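Local coordinates for protein endonuclease V isoform X2 (Ciona intestinalis, PDB 6OZI) that probably cleaves inosine-containing nucleic acids, RNA above all, in a metal-dependent reaction, and is held here with an inosine-bearing DNA strand that carries one ribo-adenosine, at residues A[151-155]-A[177-182]; A[12-16]-A[84-88]. The protein carries 1 engineered substitution. All blocks are in the same frame, centred on the assembly; numbering follows the deposited sequence.

Interaction 1: residues A[151-155]-A[177-182]; sequences PEDGV and IISTEK. With nucleotides of chain C.
Where a loop packs against the end of an edge strand, one carbonyl and one carboxylate can do most of the joining, as residues 151-155 and 177-182 illustrate. The first segment opens as a short 3-10 turn, 151-153, closed by Gly154 N to Pro151 O at 3.0 Å. Pro151 faces the nucleic acid, its CG 3.3 Å from N4 of DC4 of chain C. The carbonyl O of Glu152 rests 3.4 Å from Glu181 CB. Asp153, whose CA is 4.7 Å from that of Ser179, is the centre of the contact. Asp153 O accepts from Thr180 N at 3.0 Å and weakly from Thr180 OG1 at 3.4 Å, while Ser179 CA approaches the same O at 3.3 Å. The Asp153 side chain (m) brings its OD1 2.7 Å from Ser179 OG, the donor. That Ser179 hydroxyl, on a t rotamer, also accepts from Lys182 N at 2.9 Å, an ST motif that turns the chain as the strand ends. Gly154 (phi 72°, psi 27°) begins a G1 beta bulge with Val155; a CB here would collide with Thr180 OG1. Val155 (t) sets CG1 4.2 Å from Ile177 CG2 and CG2 3.7 Å from Ile178 O. Arg125 forms a salt bridge with Asp153, and strand 174-179, at one edge of the sheet, pairs through Ile177 with strand 184-190, whose Leu186 touches Val155 just ahead of helix 157-169.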
loop_
_atom_site.group_PDB
_atom_site.type_symbol
_atom_site.label_atom_id
_atom_site.label_comp_id
_atom_site.label_asym_id
_atom_site.label_seq_id
_atom_site.Cartn_x
_atom_site.Cartn_y
_atom_site.Cartn_z
ATOM N N PRO A 151 -19.840 -16.591 -18.430
ATOM C CA PRO A 151 -20.608 -17.843 -18.562
ATOM C C PRO A 151 -21.071 -18.114 -19.980
ATOM O O PRO A 151 -21.056 -19.269 -20.419
ATOM C CB PRO A 151 -21.798 -17.627 -17.616
ATOM C CG PRO A 151 -21.353 -16.576 -16.668
ATOM C CD PRO A 151 -20.410 -15.689 -17.418
ATOM N N GLU A 152 -21.456 -17.074 -20.725
ATOM C CA GLU A 152 -21.956 -17.275 -22.082
ATOM C C GLU A 152 -20.895 -17.851 -23.016
ATOM O O GLU A 152 -21.245 -18.420 -24.058
ATOM C CB GLU A 152 -22.483 -15.945 -22.650
ATOM C CG GLU A 152 -23.626 -15.294 -21.857
ATOM C CD GLU A 152 -23.165 -14.590 -20.585
ATOM O OE1 GLU A 152 -21.972 -14.694 -20.238
ATOM O OE2 GLU A 152 -23.996 -13.928 -19.929
ATOM N N ASP A 153 -19.614 -17.744 -22.658
ATOM C CA ASP A 153 -18.526 -18.304 -23.449
ATOM C C ASP A 153 -17.874 -19.503 -22.779
ATOM O O ASP A 153 -16.872 -20.015 -23.289
ATOM C CB ASP A 153 -17.462 -17.238 -23.728
ATOM C CG ASP A 153 -17.856 -16.288 -24.836
ATOM O OD1 ASP A 153 -17.943 -16.734 -26.006
ATOM O OD2 ASP A 153 -18.066 -15.088 -24.540
ATOM N N GLY A 154 -18.407 -19.958 -21.650
ATOM C CA GLY A 154 -17.817 -21.091 -20.966
ATOM C C GLY A 154 -16.499 -20.771 -20.301
ATOM O O GLY A 154 -15.670 -21.670 -20.131
ATOM N N VAL A 155 -16.280 -19.514 -19.923
ATOM C CA VAL A 155 -15.037 -19.081 -19.293
ATOM C C VAL A 155 -15.296 -18.929 -17.797
ATOM O O VAL A 155 -15.978 -17.993 -17.365
ATOM C CB VAL A 155 -14.519 -17.769 -19.899
ATOM C CG1 VAL A 155 -13.281 -17.287 -19.134
ATOM C CG2 VAL A 155 -14.200 -17.952 -21.372
ATOM N N ILE A 177 -6.778 -18.833 -23.304
ATOM C CA ILE A 177 -8.113 -18.802 -22.719
ATOM C C ILE A 177 -9.109 -18.863 -23.868
ATOM O O ILE A 177 -9.010 -18.083 -24.824
ATOM C CB ILE A 177 -8.309 -17.546 -21.855
ATOM C CG1 ILE A 177 -7.441 -17.646 -20.599
ATOM C CG2 ILE A 177 -9.769 -17.353 -21.495
ATOM C CD1 ILE A 177 -7.306 -16.344 -19.824
ATOM N N ILE A 178 -10.032 -19.823 -23.813
ATOM C CA ILE A 178 -10.827 -20.198 -24.977
ATOM C C ILE A 178 -12.309 -20.102 -24.659
ATOM O O ILE A 178 -12.761 -20.532 -23.593
ATOM C CB ILE A 178 -10.467 -21.630 -25.435
ATOM C CG1 ILE A 178 -9.062 -21.663 -26.037
ATOM C CG2 ILE A 178 -11.492 -22.171 -26.418
ATOM C CD1 ILE A 178 -8.462 -23.061 -26.116
ATOM N N SER A 179 -13.072 -19.602 -25.626
ATOM C CA SER A 179 -14.527 -19.664 -25.607
ATOM C C SER A 179 -14.983 -20.979 -26.218
ATOM O O SER A 179 -14.716 -21.242 -27.393
ATOM C CB SER A 179 -15.125 -18.501 -26.394
ATOM O OG SER A 179 -16.446 -18.801 -26.824
ATOM N N THR A 180 -15.686 -21.790 -25.434
ATOM C CA THR A 180 -16.244 -23.033 -25.954
ATOM C C THR A 180 -17.497 -22.801 -26.777
ATOM O O THR A 180 -17.890 -23.682 -27.548
ATOM C CB THR A 180 -16.561 -24.008 -24.814
ATOM O OG1 THR A 180 -17.423 -23.367 -23.864
ATOM C CG2 THR A 180 -15.291 -24.460 -24.120
ATOM N N GLU A 181 -18.113 -21.628 -26.658
ATOM C CA GLU A 181 -19.312 -21.343 -27.430
ATOM C C GLU A 181 -18.957 -20.892 -28.837
ATOM O O GLU A 181 -19.673 -21.215 -29.787
ATOM C CB GLU A 181 -20.138 -20.267 -26.716
ATOM C CG GLU A 181 -21.276 -19.662 -27.532
ATOM C CD GLU A 181 -22.539 -20.495 -27.477
ATOM O OE1 GLU A 181 -22.613 -21.413 -26.628
ATOM O OE2 GLU A 181 -23.460 -20.230 -28.284
ATOM N N LYS A 182 -17.852 -20.164 -28.991
ATOM C CA LYS A 182 -17.391 -19.710 -30.290
ATOM C C LYS A 182 -16.158 -20.448 -30.795
ATOM O O LYS A 182 -15.743 -20.203 -31.932
ATOM C CB LYS A 182 -17.107 -18.201 -30.249
ATOM C CG LYS A 182 -18.333 -17.376 -29.919
ATOM C CD LYS A 182 -19.516 -17.761 -30.817
ATOM C CE LYS A 182 -20.667 -16.768 -30.690
ATOM N NZ LYS A 182 -21.816 -17.134 -31.573
ATOM P P DC C 4 -17.261 -12.406 -9.536
ATOM O OP1 DC C 4 -17.132 -13.795 -9.047
ATOM O OP2 DC C 4 -16.595 -11.302 -8.805
ATOM O "O5'" DC C 4 -16.797 -12.371 -11.059
ATOM C "C5'" DC C 4 -15.486 -11.986 -11.398
ATOM C "C4'" DC C 4 -15.499 -11.194 -12.690
ATOM O "O4'" DC C 4 -16.338 -11.880 -13.659
ATOM C "C3'" DC C 4 -16.070 -9.778 -12.558
ATOM O "O3'" DC C 4 -15.351 -8.883 -13.380
ATOM C "C2'" DC C 4 -17.510 -9.934 -13.024
ATOM C "C1'" DC C 4 -17.370 -11.009 -14.091
ATOM N N1 DC C 4 -18.619 -11.793 -14.297
ATOM C C2 DC C 4 -19.395 -11.543 -15.432
ATOM O O2 DC C 4 -19.015 -10.682 -16.239
ATOM N N3 DC C 4 -20.543 -12.249 -15.616
ATOM C C4 DC C 4 -20.910 -13.164 -14.720
ATOM N N4 DC C 4 -22.044 -13.840 -14.946
ATOM C C5 DC C 4 -20.129 -13.433 -13.553
ATOM C C6 DC C 4 -19.006 -12.726 -13.381
#

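Interaction 2: residues A[12-16]-A[84-88]; sequences WNSKQ and SYLAF. With nucleotides of chain C.
Helical residues 12-16 meet residues 84-88, a bend running into helix 86-104, with Trp12 and Tyr85 nearest in register (CA atoms 7.4 Å apart). Aromatic packing dominates. Trp12 and Phe88 both point toward the opposite segment on m rotamers, and the five-membered ring of Trp12 stacks face to face on Phe88, with centroids 3.6 Å apart and planes at 15°. Trp12 CE3 lies 3.5 Å from Tyr85 CD1, the Trp12 six-membered ring and the Tyr85 ring being inclined at 33°, so the three side chains make an aromatic cluster. The aliphatic part of Lys15 adds CD at 3.7 Å from Phe88 CE1, while its NZ is salt-bridged to Glu11. In this member of the endonuclease V family, of the RNase H clan, residues 84-88 also form part of the inosine site: Ser84 N donates to N7 of DI5 of chain C at 2.8 Å, and Leu86 N to O6 of DI5 at 3.3 Å, an edge that guanine shares. The backbone turns at Ser84 (phi 80°, psi -2°) and Tyr85 (phi -134°, psi 26°), bringing both amides to the base. Two polar bonds join the segments. Tyr85 OH donates to Asn13 OD1 at 2.5 Å, at the edge of the tyrosine ring. Gln16, extended at chi2 (t), donates from NE2 to Ser84 O at 2.9 Å, a carbonyl that also accepts from His122, while Gln16 OE1 accepts from Arg124.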
loop_
_atom_site.group_PDB
_atom_site.type_symbol
_atom_site.label_atom_id
_atom_site.label_comp_id
_atom_site.label_asym_id
_atom_site.label_seq_id
_atom_site.Cartn_x
_atom_site.Cartn_y
_atom_site.Cartn_z
ATOM N N TRP A 12 -25.470 1.107 -24.273
ATOM C CA TRP A 12 -24.079 0.664 -24.263
ATOM C C TRP A 12 -23.915 -0.647 -25.023
ATOM O O TRP A 12 -22.978 -0.807 -25.820
ATOM C CB TRP A 12 -23.604 0.517 -22.816
ATOM C CG TRP A 12 -23.278 1.817 -22.139
ATOM C CD1 TRP A 12 -23.054 3.018 -22.741
ATOM C CD2 TRP A 12 -23.162 2.045 -20.731
ATOM N NE1 TRP A 12 -22.775 3.975 -21.799
ATOM C CE2 TRP A 12 -22.839 3.407 -20.555
ATOM C CE3 TRP A 12 -23.281 1.227 -19.602
ATOM C CZ2 TRP A 12 -22.641 3.973 -19.297
ATOM C CZ3 TRP A 12 -23.085 1.789 -18.356
ATOM C CH2 TRP A 12 -22.773 3.152 -18.211
ATOM N N ASN A 13 -24.818 -1.601 -24.783
ATOM C CA ASN A 13 -24.799 -2.857 -25.528
ATOM C C ASN A 13 -24.901 -2.606 -27.026
ATOM O O ASN A 13 -24.193 -3.238 -27.820
ATOM C CB ASN A 13 -25.937 -3.761 -25.057
ATOM C CG ASN A 13 -25.711 -4.297 -23.647
ATOM O OD1 ASN A 13 -24.610 -4.197 -23.094
ATOM N ND2 ASN A 13 -26.756 -4.868 -23.060
ATOM N N SER A 14 -25.773 -1.678 -27.430
ATOM C CA SER A 14 -25.941 -1.400 -28.852
ATOM C C SER A 14 -24.664 -0.827 -29.463
ATOM O O SER A 14 -24.197 -1.295 -30.514
ATOM C CB SER A 14 -27.122 -0.455 -29.058
ATOM O OG SER A 14 -27.126 0.042 -30.379
ATOM N N LYS A 15 -24.083 0.194 -28.819
ATOM C CA LYS A 15 -22.835 0.767 -29.322
ATOM C C LYS A 15 -21.751 -0.296 -29.434
ATOM O O LYS A 15 -20.998 -0.336 -30.418
ATOM C CB LYS A 15 -22.358 1.896 -28.409
ATOM C CG LYS A 15 -23.206 3.158 -28.419
ATOM C CD LYS A 15 -23.167 3.803 -27.027
ATOM C CE LYS A 15 -23.356 5.314 -27.051
ATOM N NZ LYS A 15 -23.292 5.867 -25.664
ATOM N N GLN A 16 -21.661 -1.172 -28.433
ATOM C CA GLN A 16 -20.659 -2.229 -28.484
ATOM C C GLN A 16 -20.911 -3.169 -29.659
ATOM O O GLN A 16 -19.975 -3.543 -30.377
ATOM C CB GLN A 16 -20.649 -2.986 -27.159
ATOM C CG GLN A 16 -20.043 -2.184 -26.023
ATOM C CD GLN A 16 -20.080 -2.898 -24.687
ATOM O OE1 GLN A 16 -20.818 -3.867 -24.506
ATOM N NE2 GLN A 16 -19.290 -2.410 -23.733
ATOM N N SER A 84 -17.823 -5.021 -17.952
ATOM C CA SER A 84 -18.229 -5.060 -19.356
ATOM C C SER A 84 -18.504 -3.664 -19.914
ATOM O O SER A 84 -18.769 -3.553 -21.123
ATOM C CB SER A 84 -19.459 -5.947 -19.613
ATOM O OG SER A 84 -19.167 -7.302 -19.329
ATOM N N TYR A 85 -18.395 -2.594 -19.109
ATOM C CA TYR A 85 -18.695 -1.236 -19.559
ATOM C C TYR A 85 -17.620 -0.234 -19.135
ATOM O O TYR A 85 -17.898 0.964 -19.018
ATOM C CB TYR A 85 -20.067 -0.794 -19.049
ATOM C CG TYR A 85 -21.162 -1.748 -19.457
ATOM C CD1 TYR A 85 -21.737 -1.674 -20.716
ATOM C CD2 TYR A 85 -21.604 -2.744 -18.589
ATOM C CE1 TYR A 85 -22.730 -2.561 -21.099
ATOM C CE2 TYR A 85 -22.600 -3.638 -18.964
ATOM C CZ TYR A 85 -23.152 -3.545 -20.217
ATOM O OH TYR A 85 -24.139 -4.421 -20.600
ATOM N N LEU A 86 -16.387 -0.708 -18.924
ATOM C CA LEU A 86 -15.288 0.161 -18.507
ATOM C C LEU A 86 -15.021 1.260 -19.534
ATOM O O LEU A 86 -14.621 2.388 -19.174
ATOM C CB LEU A 86 -14.033 -0.694 -18.287
ATOM C CG LEU A 86 -12.707 -0.024 -17.929
ATOM C CD1 LEU A 86 -12.837 0.745 -16.613
ATOM C CD2 LEU A 86 -11.584 -1.052 -17.845
ATOM N N ALA A 87 -15.238 0.939 -20.815
ATOM C CA ALA A 87 -14.915 1.862 -21.894
ATOM C C ALA A 87 -15.665 3.173 -21.734
ATOM O O ALA A 87 -15.088 4.250 -21.894
ATOM C CB ALA A 87 -15.235 1.221 -23.242
ATOM N N PHE A 88 -16.959 3.104 -21.432
ATOM C CA PHE A 88 -17.733 4.332 -21.318
ATOM C C PHE A 88 -17.291 5.162 -20.125
ATOM O O PHE A 88 -17.520 6.375 -20.105
ATOM C CB PHE A 88 -19.222 3.985 -21.260
ATOM C CG PHE A 88 -19.678 3.158 -22.435
ATOM C CD1 PHE A 88 -19.968 3.763 -23.649
ATOM C CD2 PHE A 88 -19.775 1.779 -22.342
ATOM C CE1 PHE A 88 -20.369 3.014 -24.739
ATOM C CE2 PHE A 88 -20.173 1.021 -23.434
ATOM C CZ PHE A 88 -20.471 1.642 -24.630
ATOM P P DI C 5 -14.283 -7.890 -12.713
ATOM O OP1 DI C 5 -13.644 -8.642 -11.579
ATOM O OP2 DI C 5 -14.980 -6.638 -12.240
ATOM O "O5'" DI C 5 -13.184 -7.581 -13.903
ATOM C "C5'" DI C 5 -12.099 -8.448 -14.112
ATOM C "C4'" DI C 5 -11.059 -7.761 -14.982
ATOM O "O4'" DI C 5 -11.737 -7.469 -16.424
ATOM C "C3'" DI C 5 -10.674 -6.603 -14.480
ATOM O "O3'" DI C 5 -9.212 -6.365 -14.703
ATOM C "C2'" DI C 5 -11.462 -5.513 -15.249
ATOM C "C1'" DI C 5 -11.739 -6.170 -16.617
ATOM N N9 DI C 5 -13.050 -5.705 -17.097
ATOM C C8 DI C 5 -14.319 -5.696 -16.659
ATOM N N7 DI C 5 -15.056 -5.079 -17.607
ATOM C C5 DI C 5 -14.254 -4.720 -18.596
ATOM C C6 DI C 5 -14.517 -3.998 -19.917
ATOM O O6 DI C 5 -15.605 -3.641 -20.213
ATOM N N1 DI C 5 -13.435 -3.739 -20.800
ATOM C C2 DI C 5 -12.106 -4.150 -20.454
ATOM N N3 DI C 5 -11.861 -4.830 -19.194
ATOM C C4 DI C 5 -12.994 -5.104 -18.276
#

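How the interactions relate
Followed from the N terminus, the chain first enters interaction 2 on helix 6-19, runs out through the antiparallel strands 37-45, 52-61 and 67-76, and returns at the start of helix 86-104, closing a long loop of 67 intervening residues. Interaction 1 opens only later, after strand 140-144, and encloses 21 residues, chiefly helix 157-169, before the chain reaches the end of strand 174-179. The two loops therefore lie in series and neither nest nor cross. Interaction 2 ties the N-terminal helix to the inosine-binding bend; interaction 1 joins a loop to one edge of the sheet. Their centres are 20 Å apart, yet they contact consecutive nucleotides, DC4 and DI5 of chain C.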